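Local coordinates for protein methylxanthine N1-demethylase NdmA (Pseudomonas putida, PDB 6ICN) that removes the N1-methyl group of caffeine as formaldehyde, yielding theobromine, as a Rieske non-heme iron oxygenase of bacterial caffeine degradation, at residues V38-V41 with T42-E45; R77-A81 with H82-K86; Q105-T108 with H109-Q113; I123-K126 with A127-D130; W142-L145 with D146-F149. All blocks are in the same frame, centred on the assembly; numbering follows the deposited sequence.

All five contacts are local turns or caps, strung in series along the N-terminal Rieske part of the chain. Interaction 2 holds two [2Fe-2S] cluster ligands, and interactions 3 and 4 lie next to it, centres 8 to 12 Å apart: Y106 of interaction 3 reaches A81 of interaction 2, the backbones of 109-113 and 127-130 are bonded, and R77 pairs with D130. Interactions 1 and 5, about 19 Å apart between centres, sit on strands 35-40 and 140-144, neighbours in the six-stranded antiparallel sheet, and meet where V38 packs on I143. Interaction 1 touches the second subunit, whereas 2 and 4 touch the third, so the cluster end takes part in subunit assembly.

Interaction 1 (V38-V41 with T42-E45); sequences VCTV and TELE
With chi1 at 66°, T40 holds OG1 between its own backbone N and carbonyl carbon, facing the first turn of the helix, while E43 sets CG beside its backbone N and runs extended from there (chi2 -180°) back toward the strand. The two side chains thus pass at about a right angle and exchange bonds with each other's backbone. E43 N donates to T40 OG1 at 2.8 Å, and T40 N donates to E43 OE1 at 2.9 Å, using the anti lone pair of that oxygen, on the side turned from OE2. This reciprocal pair is a capping box, with T40 as the N-cap of helix 41-47, directly where strand 35-40 of the Rieske domain ends. Inside the box the aliphatic CG of E43 lies 3.3 Å from T40 OG1, and OE1 also rests against C39, 3.3 Å from its CB. The same OE1 has a second partner in K279, which forms a salt bridge with it and would be expected to favour the ionised carboxylate. Regular helical bonding starts at once: L44 N donates to T40 O (3.1 Å), and E45 N to V41 O (2.9 Å). Over the latter bond the extended E45 chain passes V41 at a slant, bringing OE2 to 3.3 Å from V41 CG1, while its other oxygen, OE1, is bonded to S292 of the second subunit. C39 SG only grazes L44 CB at 4.5 Å; both side chains pack on L55 of strand 55-59.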
loop_
_atom_site.group_PDB
_atom_site.type_symbol
_atom_site.label_atom_id
_atom_site.label_comp_id
_atom_site.label_asym_id
_atom_site.label_seq_id
_atom_site.Cartn_x
_atom_site.Cartn_y
_atom_site.Cartn_z
ATOM N N VAL A 38 9.894 24.097 18.855
ATOM C CA VAL A 38 10.046 23.471 17.548
ATOM C C VAL A 38 10.175 21.964 17.628
ATOM O O VAL A 38 9.872 21.282 16.633
ATOM C CB VAL A 38 11.232 24.067 16.766
ATOM C CG1 VAL A 38 10.951 25.554 16.474
ATOM C CG2 VAL A 38 12.573 23.884 17.528
ATOM N N CYS A 39 10.571 21.421 18.767
ATOM C CA CYS A 39 10.712 19.982 18.930
ATOM C C CYS A 39 10.866 19.698 20.410
ATOM O O CYS A 39 11.136 20.606 21.202
ATOM C CB CYS A 39 11.913 19.447 18.140
ATOM S SG CYS A 39 13.550 20.029 18.713
ATOM N N THR A 40 10.646 18.439 20.782
ATOM C CA THR A 40 11.047 18.004 22.111
ATOM C C THR A 40 12.537 17.679 22.112
ATOM O O THR A 40 13.145 17.419 21.065
ATOM C CB THR A 40 10.276 16.759 22.563
ATOM O OG1 THR A 40 10.629 15.647 21.722
ATOM C CG2 THR A 40 8.761 16.997 22.494
ATOM N N VAL A 41 13.128 17.722 23.313
ATOM C CA VAL A 41 14.511 17.267 23.469
ATOM C C VAL A 41 14.636 15.821 23.011
ATOM O O VAL A 41 15.583 15.459 22.298
ATOM C CB VAL A 41 14.984 17.454 24.924
ATOM C CG1 VAL A 41 16.368 16.802 25.137
ATOM C CG2 VAL A 41 15.064 18.948 25.256
ATOM N N THR A 42 13.635 15.000 23.342
ATOM C CA THR A 42 13.592 13.612 22.883
ATOM C C THR A 42 13.677 13.515 21.357
ATOM O O THR A 42 14.467 12.721 20.821
ATOM C CB THR A 42 12.328 12.947 23.421
ATOM O OG1 THR A 42 12.476 12.793 24.843
ATOM C CG2 THR A 42 12.129 11.562 22.778
ATOM N N GLU A 43 12.907 14.339 20.634
ATOM C CA GLU A 43 13.016 14.334 19.173
ATOM C C GLU A 43 14.425 14.685 18.707
ATOM O O GLU A 43 14.951 14.062 17.778
ATOM C CB GLU A 43 12.011 15.310 18.559
ATOM C CG GLU A 43 10.593 14.834 18.549
ATOM C CD GLU A 43 9.683 15.860 17.914
ATOM O OE1 GLU A 43 9.665 17.003 18.403
ATOM O OE2 GLU A 43 8.988 15.527 16.925
ATOM N N LEU A 44 15.059 15.688 19.336
ATOM C CA LEU A 44 16.418 16.030 18.939
ATOM C C LEU A 44 17.361 14.850 19.146
ATOM O O LEU A 44 18.177 14.535 18.270
ATOM C CB LEU A 44 16.884 17.258 19.726
ATOM C CG LEU A 44 18.312 17.736 19.455
ATOM C CD1 LEU A 44 18.620 17.937 17.988
ATOM C CD2 LEU A 44 18.488 19.061 20.187
ATOM N N GLU A 45 17.245 14.178 20.287
ATOM C CA GLU A 45 18.177 13.093 20.613
ATOM C C GLU A 45 17.951 11.871 19.742
ATOM O O GLU A 45 18.913 11.146 19.429
ATOM C CB GLU A 45 18.039 12.726 22.093
ATOM C CG GLU A 45 18.535 13.841 23.002
ATOM C CD GLU A 45 18.375 13.540 24.475
ATOM O OE1 GLU A 45 17.970 12.422 24.834
ATOM O OE2 GLU A 45 18.679 14.430 25.296
#

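Interaction 2 (R77-A81 with H82-K86); sequences RDRCA and HRSAK. With FES (Fe2/s2 (inorganic) cluster), chain D.
C80 and H82 are the Cys-X-His pair of the first cluster-binding loop of the Rieske fold, and each holds a different iron of the [2Fe-2S] cluster. In the metal bonds, C80 SG lies 2.4 Å from FE1 and H82 ND1 2.2 Å from FE2; C99 is the second protein ligand of FE1 and H102 that of FE2. Both side chains leave the backbone trans to N (chi1 -179° and 180°), which carries the sulfur and the imidazole to the cluster from the two ends of one short turn.

Backbone hydrogen bonds fold the loop back on itself. C80 N donates to A85 O at 2.8 Å in an almost straight bond (170°), and S84 N closes weakly on C80 O. The cysteine sulfur also accepts: H82 N points at C80 SG over 3.5 Å, a bond that would be expected to stabilise the negative charge on the thiolate. A water donates to both C80 O and S84 OG and sits over one face of the R79 guanidinium.

Polar contacts to the third subunit cover the outer side: R79 forms a salt bridge with D322 and a bond from NE to W315 O, S84 OG is bonded to E323, H82 NE2 faces D329 and R83 meets S325, all of that subunit. Within the loop the D78 carboxylate, bonded through OD2 to S88, meets the K86 aliphatic chain at about a right angle, with OD1 3.5 Å from K86 CB. R83 folds over the imidazole, its CG above the centre of the H82 ring, and its NH1 donates to H82 O at 3.0 Å.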
loop_
_atom_site.group_PDB
_atom_site.type_symbol
_atom_site.label_atom_id
_atom_site.label_comp_id
_atom_site.label_asym_id
_atom_site.label_seq_id
_atom_site.Cartn_x
_atom_site.Cartn_y
_atom_site.Cartn_z
ATOM N N ARG A 77 19.998 28.523 10.193
ATOM C CA ARG A 77 19.288 28.222 8.950
ATOM C C ARG A 77 19.811 26.918 8.357
ATOM O O ARG A 77 21.023 26.677 8.304
ATOM C CB ARG A 77 19.455 29.347 7.940
ATOM C CG ARG A 77 18.539 29.178 6.736
ATOM C CD ARG A 77 18.547 30.427 5.851
ATOM N NE ARG A 77 18.459 31.672 6.615
ATOM C CZ ARG A 77 17.314 32.218 7.001
ATOM N NH1 ARG A 77 16.164 31.633 6.710
ATOM N NH2 ARG A 77 17.313 33.341 7.675
ATOM N N ASP A 78 18.889 26.073 7.875
ATOM C CA ASP A 78 19.272 24.766 7.349
ATOM C C ASP A 78 19.753 24.866 5.896
ATOM O O ASP A 78 19.173 24.298 4.969
ATOM C CB ASP A 78 18.098 23.808 7.472
ATOM C CG ASP A 78 18.510 22.371 7.244
ATOM O OD1 ASP A 78 19.721 22.105 7.165
ATOM O OD2 ASP A 78 17.605 21.514 7.139
ATOM N N ARG A 79 20.848 25.603 5.703
ATOM C CA ARG A 79 21.316 25.908 4.347
ATOM C C ARG A 79 22.773 26.337 4.429
ATOM O O ARG A 79 23.068 27.419 4.952
ATOM C CB ARG A 79 20.462 27.001 3.721
ATOM C CG ARG A 79 20.820 27.298 2.275
ATOM C CD ARG A 79 19.918 28.404 1.712
ATOM N NE ARG A 79 20.375 28.734 0.376
ATOM C CZ ARG A 79 20.948 29.879 0.020
ATOM N NH1 ARG A 79 21.095 30.874 0.893
ATOM N NH2 ARG A 79 21.361 30.032 -1.231
ATOM N N CYS A 80 23.671 25.486 3.933
ATOM C CA CYS A 80 25.097 25.799 3.961
ATOM C C CYS A 80 25.419 26.994 3.068
ATOM O O CYS A 80 24.860 27.144 1.978
ATOM C CB CYS A 80 25.890 24.565 3.511
ATOM S SG CYS A 80 27.681 24.770 3.529
ATOM N N ALA A 81 26.348 27.849 3.531
ATOM C CA ALA A 81 26.727 29.039 2.764
ATOM C C ALA A 81 27.469 28.713 1.475
ATOM O O ALA A 81 27.470 29.538 0.557
ATOM C CB ALA A 81 27.610 29.958 3.633
ATOM N N HIS A 82 28.083 27.528 1.378
ATOM C CA HIS A 82 28.934 27.153 0.257
ATOM C C HIS A 82 28.104 26.848 -0.988
ATOM O O HIS A 82 28.135 27.599 -1.971
ATOM C CB HIS A 82 29.779 25.944 0.658
ATOM C CG HIS A 82 30.697 25.463 -0.420
ATOM N ND1 HIS A 82 30.947 24.130 -0.641
ATOM C CD2 HIS A 82 31.428 26.134 -1.336
ATOM C CE1 HIS A 82 31.802 23.995 -1.641
ATOM N NE2 HIS A 82 32.113 25.200 -2.079
ATOM N N ARG A 83 27.356 25.738 -0.955
ATOM C CA ARG A 83 26.549 25.328 -2.104
ATOM C C ARG A 83 25.136 24.929 -1.681
ATOM O O ARG A 83 24.468 24.145 -2.377
ATOM C CB ARG A 83 27.239 24.182 -2.872
ATOM C CG ARG A 83 28.549 24.601 -3.556
ATOM C CD ARG A 83 28.240 25.611 -4.669
ATOM N NE ARG A 83 29.374 25.970 -5.526
ATOM C CZ ARG A 83 30.108 27.074 -5.395
ATOM N NH1 ARG A 83 29.871 27.932 -4.402
ATOM N NH2 ARG A 83 31.074 27.330 -6.279
ATOM N N SER A 84 24.657 25.451 -0.556
ATOM C CA SER A 84 23.243 25.418 -0.190
ATOM C C SER A 84 22.721 24.025 0.168
ATOM O O SER A 84 21.511 23.842 0.242
ATOM C CB SER A 84 22.361 26.014 -1.299
ATOM O OG SER A 84 22.780 27.329 -1.630
ATOM N N ALA A 85 23.588 23.057 0.469
ATOM C CA ALA A 85 23.125 21.783 1.025
ATOM C C ALA A 85 22.480 21.985 2.399
ATOM O O ALA A 85 22.748 22.961 3.112
ATOM C CB ALA A 85 24.283 20.794 1.164
ATOM N N LYS A 86 21.616 21.046 2.777
ATOM C CA LYS A 86 21.021 21.078 4.113
ATOM C C LYS A 86 22.006 20.559 5.161
ATOM O O LYS A 86 22.448 19.395 5.110
ATOM C CB LYS A 86 19.721 20.273 4.154
ATOM C CG LYS A 86 18.590 20.972 3.429
ATOM C CD LYS A 86 17.225 20.376 3.758
ATOM C CE LYS A 86 16.136 21.178 3.049
ATOM N NZ LYS A 86 16.127 20.934 1.557
HETATM FE FE1 FES D . 28.192 22.679 2.523
HETATM FE FE2 FES D . 29.770 22.580 0.372
HETATM S S1 FES D . 27.531 22.753 0.423
HETATM S S2 FES D . 30.366 22.344 2.476
HETATM O O HOH W 1 23.976 29.156 0.318
#

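Interaction 3 (Q105-T108 with H109-Q113); sequences QYDT and HGACQ
D107 meets the far side of its hairpin through both carboxylate oxygens. With chi1 at 67° its CG lies between the backbone N and the carbonyl carbon, which turns the carboxylate in over the turn. OD1 takes two backbone donors from opposite faces of the carboxylate plane, H109 N at 2.8 Å and A111 N at 2.9 Å. OD2 is used differently: the Q113 side chain, bent at chi2 (-62°), curls back to place NE2 2.8 Å away, again above the carboxylate plane, with amide and carboxylate planes 36° apart.

These bonds wrap a type I turn from D107 to G110, closed by G110 N to D107 O. G110 has a positive phi, where a side chain would press on the preceding carbonyl oxygen. The two arms of the hairpin are joined by Q113 N to Q105 O and, nearer the turn, by D107 N to A111 O.

Y106 and C112 form a non-hydrogen-bonded pair with both side chains on one face of the sheet. The C112 sulfur stands over one face of the Y106 ring, 5.2 Å from its centroid, a loose sulfur-aromatic contact, and G110 O lies at the ring edge, 3.4 Å from CD1. Y106 OH is hydrogen-bonded to A81 N, beside cluster ligand C80. Three donors converging on one carboxylate would favour its ionised form, and they fix its rotation while the hairpin carries the tyrosine hydroxyl to the cluster loop.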
loop_
_atom_site.group_PDB
_atom_site.type_symbol
_atom_site.label_atom_id
_atom_site.label_comp_id
_atom_site.label_asym_id
_atom_site.label_seq_id
_atom_site.Cartn_x
_atom_site.Cartn_y
_atom_site.Cartn_z
ATOM N N GLN A 105 32.684 23.338 8.536
ATOM C CA GLN A 105 32.257 23.216 9.929
ATOM C C GLN A 105 31.832 24.573 10.468
ATOM O O GLN A 105 32.591 25.543 10.363
ATOM C CB GLN A 105 33.382 22.653 10.796
ATOM C CG GLN A 105 33.814 21.268 10.380
ATOM C CD GLN A 105 34.766 20.673 11.394
ATOM O OE1 GLN A 105 35.381 21.403 12.176
ATOM N NE2 GLN A 105 34.891 19.352 11.399
ATOM N N TYR A 106 30.638 24.632 11.048
ATOM C CA TYR A 106 30.081 25.869 11.590
ATOM C C TYR A 106 30.084 25.855 13.115
ATOM O O TYR A 106 29.685 24.862 13.739
ATOM C CB TYR A 106 28.655 26.074 11.080
ATOM C CG TYR A 106 28.608 26.298 9.596
ATOM C CD1 TYR A 106 28.741 27.571 9.078
ATOM C CD2 TYR A 106 28.453 25.223 8.711
ATOM C CE1 TYR A 106 28.702 27.806 7.709
ATOM C CE2 TYR A 106 28.416 25.434 7.321
ATOM C CZ TYR A 106 28.540 26.733 6.831
ATOM O OH TYR A 106 28.503 27.003 5.469
ATOM N N ASP A 107 30.503 26.981 13.721
ATOM C CA ASP A 107 30.511 27.071 15.178
ATOM C C ASP A 107 29.138 27.518 15.714
ATOM O O ASP A 107 28.167 27.691 14.968
ATOM C CB ASP A 107 31.659 27.987 15.645
ATOM C CG ASP A 107 31.485 29.451 15.247
ATOM O OD1 ASP A 107 30.360 29.905 14.935
ATOM O OD2 ASP A 107 32.515 30.196 15.298
ATOM N N THR A 108 29.042 27.689 17.041
ATOM C CA THR A 108 27.767 28.046 17.653
ATOM C C THR A 108 27.242 29.398 17.186
ATOM O O THR A 108 26.058 29.687 17.389
ATOM C CB THR A 108 27.871 28.067 19.179
ATOM O OG1 THR A 108 28.843 29.052 19.560
ATOM C CG2 THR A 108 28.267 26.701 19.711
ATOM N N HIS A 109 28.084 30.243 16.589
ATOM C CA HIS A 109 27.631 31.525 16.068
ATOM C C HIS A 109 27.304 31.477 14.585
ATOM O O HIS A 109 27.071 32.531 13.974
ATOM C CB HIS A 109 28.670 32.620 16.357
ATOM C CG HIS A 109 28.598 33.144 17.763
ATOM N ND1 HIS A 109 27.657 34.072 18.165
ATOM C CD2 HIS A 109 29.336 32.857 18.863
ATOM C CE1 HIS A 109 27.821 34.333 19.452
ATOM N NE2 HIS A 109 28.837 33.612 19.897
ATOM N N GLY A 110 27.252 30.280 13.996
ATOM C CA GLY A 110 27.009 30.180 12.573
ATOM C C GLY A 110 28.193 30.516 11.691
ATOM O O GLY A 110 28.017 30.631 10.476
ATOM N N ALA A 111 29.399 30.677 12.256
ATOM C CA ALA A 111 30.577 31.035 11.475
ATOM C C ALA A 111 31.331 29.789 11.024
ATOM O O ALA A 111 31.569 28.887 11.829
ATOM C CB ALA A 111 31.517 31.921 12.302
ATOM N N CYS A 112 31.732 29.754 9.753
ATOM C CA CYS A 112 32.534 28.631 9.280
ATOM C C CYS A 112 33.949 28.740 9.834
ATOM O O CYS A 112 34.574 29.803 9.741
ATOM C CB CYS A 112 32.590 28.580 7.756
ATOM S SG CYS A 112 33.608 27.224 7.137
ATOM N N GLN A 113 34.446 27.644 10.415
ATOM C CA GLN A 113 35.775 27.626 11.016
ATOM C C GLN A 113 36.713 26.618 10.372
ATOM O O GLN A 113 37.885 26.537 10.770
ATOM C CB GLN A 113 35.674 27.341 12.526
ATOM C CG GLN A 113 34.904 28.396 13.328
ATOM C CD GLN A 113 35.538 29.791 13.280
ATOM O OE1 GLN A 113 36.701 29.954 12.894
ATOM N NE2 GLN A 113 34.764 30.806 13.660
#

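Interaction 4 (I123-K126 with A127-D130); sequences IPNK and AKVD
I123 touches A127 through its CG2 methyl, which lies 3.8 Å from A127 CB; with chi1 at -65° that branch is trans to the backbone N while CG1 turns away. P124 follows with a lighter contact, its CB 4.2 Å from the same alanine methyl, but its carbonyl does more: P124 O accepts from A127 N at 3.1 Å, the bond that closes the turn. N125 contributes its backbone oxygen, weakly bonded by K128 NZ at 3.2 Å. To get there the K128 chain starts between its backbone N and carbonyl carbon (chi1 53°) and bends at its last torsion, so that the ammonium arches back over the turn. K126 ends the segment by accepting a weak bond from K128 N at its O. K126 NZ is 5.8 Å from K128 NZ, a proximity of like charges at an exposed surface. P124 and K126 also pack on V324 of the third subunit, and A127 on W104. Residues P124 to A127 form a type I beta turn that runs into an inverse gamma turn centred on A127, in the loop of the Rieske domain before strand 131-137.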
loop_
_atom_site.group_PDB
_atom_site.type_symbol
_atom_site.label_atom_id
_atom_site.label_comp_id
_atom_site.label_asym_id
_atom_site.label_seq_id
_atom_site.Cartn_x
_atom_site.Cartn_y
_atom_site.Cartn_z
ATOM N N ILE A 123 39.514 31.665 5.244
ATOM C CA ILE A 123 38.090 31.333 5.076
ATOM C C ILE A 123 37.354 32.584 4.610
ATOM O O ILE A 123 37.559 33.669 5.186
ATOM C CB ILE A 123 37.507 30.800 6.394
ATOM C CG1 ILE A 123 38.185 29.472 6.764
ATOM C CG2 ILE A 123 35.957 30.650 6.303
ATOM C CD1 ILE A 123 37.797 28.910 8.125
ATOM N N PRO A 124 36.530 32.506 3.566
ATOM C CA PRO A 124 35.827 33.703 3.101
ATOM C C PRO A 124 35.039 34.382 4.206
ATOM O O PRO A 124 34.458 33.737 5.083
ATOM C CB PRO A 124 34.895 33.159 2.010
ATOM C CG PRO A 124 35.616 31.999 1.488
ATOM C CD PRO A 124 36.243 31.347 2.700
ATOM N N ASN A 125 35.046 35.716 4.157
ATOM C CA ASN A 125 34.306 36.507 5.123
ATOM C C ASN A 125 32.823 36.154 5.141
ATOM O O ASN A 125 32.192 36.183 6.201
ATOM C CB ASN A 125 34.508 37.990 4.811
ATOM C CG ASN A 125 33.808 38.880 5.796
ATOM O OD1 ASN A 125 34.164 38.911 6.977
ATOM N ND2 ASN A 125 32.808 39.607 5.329
ATOM N N LYS A 126 32.249 35.810 3.993
ATOM C CA LYS A 126 30.821 35.532 3.944
ATOM C C LYS A 126 30.482 34.076 4.260
ATOM O O LYS A 126 29.310 33.697 4.163
ATOM C CB LYS A 126 30.270 35.921 2.569
ATOM C CG LYS A 126 30.039 37.422 2.467
ATOM C CD LYS A 126 29.828 37.879 1.039
ATOM C CE LYS A 126 29.770 39.413 0.963
ATOM N NZ LYS A 126 28.775 39.982 1.921
ATOM N N ALA A 127 31.468 33.264 4.653
ATOM C CA ALA A 127 31.236 31.847 4.956
ATOM C C ALA A 127 30.644 31.737 6.360
ATOM O O ALA A 127 31.330 31.489 7.361
ATOM C CB ALA A 127 32.522 31.037 4.818
ATOM N N LYS A 128 29.334 31.954 6.430
ATOM C CA LYS A 128 28.590 31.925 7.678
ATOM C C LYS A 128 27.121 31.736 7.335
ATOM O O LYS A 128 26.677 32.057 6.227
ATOM C CB LYS A 128 28.793 33.211 8.491
ATOM C CG LYS A 128 28.504 34.468 7.718
ATOM C CD LYS A 128 28.681 35.683 8.621
ATOM C CE LYS A 128 28.289 36.986 7.928
ATOM N NZ LYS A 128 29.397 37.502 7.073
ATOM N N VAL A 129 26.374 31.232 8.306
ATOM C CA VAL A 129 24.929 31.090 8.162
ATOM C C VAL A 129 24.256 31.788 9.333
ATOM O O VAL A 129 24.851 31.949 10.404
ATOM C CB VAL A 129 24.513 29.598 8.083
ATOM C CG1 VAL A 129 25.219 28.911 6.919
ATOM C CG2 VAL A 129 24.828 28.894 9.383
ATOM N N ASP A 130 23.003 32.208 9.132
ATOM C CA ASP A 130 22.266 32.881 10.200
ATOM C C ASP A 130 22.013 31.921 11.352
ATOM O O ASP A 130 21.698 30.749 11.137
ATOM C CB ASP A 130 20.916 33.412 9.706
ATOM C CG ASP A 130 21.044 34.562 8.730
ATOM O OD1 ASP A 130 22.081 35.260 8.717
ATOM O OD2 ASP A 130 20.080 34.769 7.972
#

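Interaction 5 (W142-L145 with D146-F149); sequences WIRL and DSSF
S147 OG is gripped from two sides across the bend that follows strand 140-144. R144 NE donates to it at 3.0 Å, with a bent N-H...O angle of 135° and the oxygen 30° out of the guanidinium plane, while a water lies 2.9 Å from the same S147 OG. That water donates in turn to R144 O at 2.8 Å, so one residue meets the serine hydroxyl twice, directly through its side chain and through solvent from its backbone.

The R144 chain is extended at first and then bends at chi3 (60°), which brings its end across the serine and lays the guanidinium with one face against S147 CA. On the way its CG passes D146 O at 3.3 Å, a van der Waals contact along the aliphatic part. The charged end is held beyond the turn as well: NH2 forms a salt bridge with D133 of the neighbouring strand 131-137, and NH1 is bonded to T152. With these partners the buried arginine is fixed along its length, and its charge is probably balanced mainly by D133.

Past the bend, D146 turns its carboxylate forward along the chain. OD1 accepts from S148 N at 2.9 Å, met nearly head-on, and from S148 OG at 2.6 Å on its syn side. F149 then stacks on the ring of H33. The bond from S148 N to D146 OD1, two residues back, defines an Asx turn, here leading the chain out of the six-stranded antiparallel sheet of the Rieske domain.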
loop_
_atom_site.group_PDB
_atom_site.type_symbol
_atom_site.label_atom_id
_atom_site.label_comp_id
_atom_site.label_asym_id
_atom_site.label_seq_id
_atom_site.Cartn_x
_atom_site.Cartn_y
_atom_site.Cartn_z
ATOM N N TRP A 142 13.146 25.690 22.120
ATOM C CA TRP A 142 12.448 26.912 21.741
ATOM C C TRP A 142 13.339 27.790 20.872
ATOM O O TRP A 142 14.541 27.903 21.122
ATOM C CB TRP A 142 12.048 27.712 22.984
ATOM C CG TRP A 142 11.235 26.966 23.974
ATOM C CD1 TRP A 142 11.684 26.059 24.906
ATOM C CD2 TRP A 142 9.822 27.074 24.163
ATOM N NE1 TRP A 142 10.621 25.595 25.652
ATOM C CE2 TRP A 142 9.469 26.190 25.204
ATOM C CE3 TRP A 142 8.806 27.800 23.515
ATOM C CZ2 TRP A 142 8.156 26.048 25.655
ATOM C CZ3 TRP A 142 7.512 27.661 23.962
ATOM C CH2 TRP A 142 7.194 26.787 25.018
ATOM N N ILE A 143 12.757 28.419 19.849
ATOM C CA ILE A 143 13.488 29.300 18.946
ATOM C C ILE A 143 12.772 30.642 18.837
ATOM O O ILE A 143 11.545 30.692 18.709
ATOM C CB ILE A 143 13.660 28.671 17.544
ATOM C CG1 ILE A 143 14.592 27.461 17.627
ATOM C CG2 ILE A 143 14.228 29.695 16.550
ATOM C CD1 ILE A 143 14.699 26.718 16.290
ATOM N N ARG A 144 13.544 31.738 18.891
ATOM C CA ARG A 144 13.023 33.070 18.580
ATOM C C ARG A 144 13.727 33.582 17.335
ATOM O O ARG A 144 14.947 33.792 17.347
ATOM C CB ARG A 144 13.216 34.052 19.741
ATOM C CG ARG A 144 12.695 35.468 19.404
ATOM C CD ARG A 144 12.743 36.366 20.634
ATOM N NE ARG A 144 14.107 36.500 21.163
ATOM C CZ ARG A 144 14.400 37.104 22.311
ATOM N NH1 ARG A 144 13.435 37.640 23.049
ATOM N NH2 ARG A 144 15.661 37.191 22.720
ATOM N N LEU A 145 12.957 33.797 16.264
ATOM C CA LEU A 145 13.570 34.144 14.986
ATOM C C LEU A 145 14.086 35.577 14.963
ATOM O O LEU A 145 15.125 35.852 14.351
ATOM C CB LEU A 145 12.573 33.932 13.849
ATOM C CG LEU A 145 12.296 32.461 13.523
ATOM C CD1 LEU A 145 11.102 32.364 12.599
ATOM C CD2 LEU A 145 13.525 31.827 12.883
ATOM N N ASP A 146 13.351 36.505 15.566
ATOM C CA ASP A 146 13.727 37.918 15.606
ATOM C C ASP A 146 13.867 38.336 17.065
ATOM O O ASP A 146 12.880 38.357 17.820
ATOM C CB ASP A 146 12.694 38.782 14.883
ATOM C CG ASP A 146 13.211 40.183 14.586
ATOM O OD1 ASP A 146 13.958 40.715 15.428
ATOM O OD2 ASP A 146 12.895 40.740 13.509
ATOM N N SER A 147 15.094 38.681 17.462
ATOM C CA SER A 147 15.360 39.083 18.832
ATOM C C SER A 147 15.551 40.592 18.963
ATOM O O SER A 147 15.903 41.059 20.049
ATOM C CB SER A 147 16.592 38.352 19.379
ATOM O OG SER A 147 16.417 36.932 19.365
ATOM N N SER A 148 15.283 41.357 17.897
ATOM C CA SER A 148 15.662 42.773 17.878
ATOM C C SER A 148 14.806 43.619 18.818
ATOM O O SER A 148 15.283 44.642 19.330
ATOM C CB SER A 148 15.593 43.317 16.452
ATOM O OG SER A 148 14.264 43.294 15.933
ATOM N N PHE A 149 13.553 43.231 19.070
ATOM C CA PHE A 149 12.758 43.983 20.038
ATOM C C PHE A 149 13.130 43.632 21.467
ATOM O O PHE A 149 12.886 44.430 22.375
ATOM C CB PHE A 149 11.255 43.730 19.863
ATOM C CG PHE A 149 10.652 44.376 18.658
ATOM C CD1 PHE A 149 11.422 45.093 17.759
ATOM C CD2 PHE A 149 9.283 44.273 18.433
ATOM C CE1 PHE A 149 10.843 45.679 16.643
ATOM C CE2 PHE A 149 8.698 44.862 17.334
ATOM C CZ PHE A 149 9.469 45.564 16.433
HETATM O O HOH W 2 17.244 35.305 17.145
#